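Local coordinates for dehydroquinate synthase (Thermus thermophilus, PDB 1UJN), which probably catalyses the conversion of 3-deoxy-D-arabino-heptulosonate 7-phosphate to 3-dehydroquinate and phosphate, using NAD(+) and a cobalt or zinc ion, at residues P287-E292 / A336-L341. Numbering follows the deposited sequence.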
# COMPACT_ATOMS: atom_id res chain seq x y z
N PRO A 287 -32.25 0.99 19.11
CA PRO A 287 -33.54 1.26 18.47
C PRO A 287 -34.23 -0.08 18.23
O PRO A 287 -33.57 -1.11 18.16
CB PRO A 287 -33.13 1.92 17.17
CG PRO A 287 -31.87 1.19 16.82
CD PRO A 287 -31.15 1.14 18.15
N PRO A 288 -35.56 -0.09 18.12
CA PRO A 288 -36.23 -1.38 17.89
C PRO A 288 -35.63 -2.10 16.69
O PRO A 288 -35.28 -1.49 15.68
CB PRO A 288 -37.69 -0.98 17.69
CG PRO A 288 -37.62 0.45 17.22
CD PRO A 288 -36.53 1.02 18.08
N LEU A 289 -35.50 -3.42 16.82
CA LEU A 289 -34.93 -4.23 15.76
C LEU A 289 -35.59 -5.60 15.68
O LEU A 289 -35.86 -6.23 16.70
CB LEU A 289 -33.42 -4.37 15.99
CG LEU A 289 -32.96 -4.23 17.45
CD1 LEU A 289 -33.52 -5.38 18.28
CD2 LEU A 289 -31.44 -4.20 17.51
N ALA A 290 -35.87 -6.05 14.47
CA ALA A 290 -36.50 -7.34 14.25
C ALA A 290 -35.49 -8.26 13.58
O ALA A 290 -34.61 -7.81 12.85
CB ALA A 290 -37.73 -7.19 13.38
N PHE A 291 -35.62 -9.56 13.83
CA PHE A 291 -34.70 -10.52 13.24
C PHE A 291 -34.72 -10.43 11.72
O PHE A 291 -33.68 -10.58 11.07
CB PHE A 291 -35.08 -11.94 13.66
CG PHE A 291 -34.09 -12.98 13.22
CD1 PHE A 291 -32.82 -13.03 13.77
CD2 PHE A 291 -34.42 -13.90 12.22
CE1 PHE A 291 -31.89 -13.98 13.36
CE2 PHE A 291 -33.50 -14.85 11.80
CZ PHE A 291 -32.23 -14.89 12.36
N GLU A 292 -35.90 -10.18 11.15
CA GLU A 292 -36.05 -10.08 9.71
C GLU A 292 -35.32 -8.88 9.12
O GLU A 292 -34.83 -8.93 7.99
CB GLU A 292 -37.54 -10.00 9.34
CG GLU A 292 -38.39 -11.13 9.90
CD GLU A 292 -38.72 -10.94 11.37
OE1 GLU A 292 -39.27 -11.87 11.99
OE2 GLU A 292 -38.43 -9.85 11.91
N ALA A 336 -34.09 -14.06 22.72
CA ALA A 336 -33.61 -14.09 24.10
C ALA A 336 -32.71 -12.89 24.35
O ALA A 336 -32.72 -12.30 25.44
CB ALA A 336 -32.85 -15.37 24.38
N TRP A 337 -31.93 -12.53 23.33
CA TRP A 337 -31.02 -11.39 23.41
C TRP A 337 -31.85 -10.13 23.68
O TRP A 337 -31.51 -9.33 24.56
CB TRP A 337 -30.26 -11.27 22.08
CG TRP A 337 -29.32 -10.11 21.96
CD1 TRP A 337 -28.02 -10.03 22.41
CD2 TRP A 337 -29.57 -8.89 21.26
NE1 TRP A 337 -27.46 -8.83 22.02
CE2 TRP A 337 -28.39 -8.11 21.32
CE3 TRP A 337 -30.69 -8.37 20.59
CZ2 TRP A 337 -28.29 -6.85 20.72
CZ3 TRP A 337 -30.60 -7.11 20.00
CH2 TRP A 337 -29.41 -6.37 20.07
N ARG A 338 -32.93 -9.96 22.93
CA ARG A 338 -33.81 -8.80 23.11
C ARG A 338 -34.35 -8.75 24.54
O ARG A 338 -34.33 -7.70 25.18
CB ARG A 338 -34.98 -8.86 22.13
CG ARG A 338 -34.63 -8.51 20.69
CD ARG A 338 -35.89 -8.51 19.83
NE ARG A 338 -36.75 -7.38 20.16
CZ ARG A 338 -38.01 -7.24 19.74
NH1 ARG A 338 -38.56 -8.17 18.98
NH2 ARG A 338 -38.71 -6.17 20.10
N GLU A 339 -34.84 -9.88 25.03
CA GLU A 339 -35.38 -9.93 26.39
C GLU A 339 -34.30 -9.61 27.41
O GLU A 339 -34.56 -8.90 28.39
CB GLU A 339 -35.97 -11.32 26.67
CG GLU A 339 -37.22 -11.65 25.86
CD GLU A 339 -38.35 -10.66 26.08
OE1 GLU A 339 -38.72 -10.42 27.25
OE2 GLU A 339 -38.88 -10.12 25.08
N GLU A 340 -33.10 -10.13 27.20
CA GLU A 340 -31.98 -9.88 28.10
C GLU A 340 -31.71 -8.38 28.20
O GLU A 340 -31.40 -7.87 29.28
CB GLU A 340 -30.72 -10.60 27.61
CG GLU A 340 -30.68 -12.08 27.93
CD GLU A 340 -30.04 -12.36 29.27
OE1 GLU A 340 -29.94 -11.43 30.10
OE2 GLU A 340 -29.63 -13.52 29.51
N LEU A 341 -31.83 -7.68 27.08
CA LEU A 341 -31.59 -6.24 27.03
C LEU A 341 -32.78 -5.44 27.56
O LEU A 341 -32.60 -4.43 28.24
CB LEU A 341 -31.27 -5.79 25.61
CG LEU A 341 -29.96 -6.31 25.01
CD1 LEU A 341 -29.75 -5.68 23.65
CD2 LEU A 341 -28.81 -5.97 25.94
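Trp337 turns its CG away from the backbone N (chi1 177°), which carries the indole out from its helix until the six-membered ring meets the end of Leu289. The leucine has an unusual chi1 of 26°, well short of staggered, and with it its two methyls face the tryptophan. CD1 of Leu289 lies at the ring edge, close to the indole plane, 3.8 Å from Trp337 CZ3, while Leu289 CD2 stands 3.9 Å from Trp337 CH2. The two side chains cross at roughly a right angle, and both methyls meet the CZ3-CH2 edge rather than a face. One face of the same indole is taken by Leu341, one turn further along the helix, whose CD1 sits 3.4 Å above the plane near the rim.

Arg338 runs past Leu289 in the opposite direction. Its CG comes within 4.1 Å of Leu289 CD1, and a bend in the chain places one face of the guanidinium against the carbonyl O of Leu289, which sits off-centre, toward the rim, 3.8 Å from Arg338 NE; no hydrogen bond forms. An alanine here would strip away this aliphatic and planar cover, and is likely to leave the CD1 flank of Leu289 and its carbonyl less shielded.

The contact thus illustrates how a segment can pack against a helix with no hydrogen bond between them, through one leucine and its carbonyl set against a tryptophan and an arginine. Trp337 NE1 donates to the backbone O of Tyr253, tying helix 327-342 to helix 247-264, and Leu289 also packs on Leu237 and Gln240 of helix 231-240 and on Phe334, so its side chain lies between helices 231-240 and 327-342.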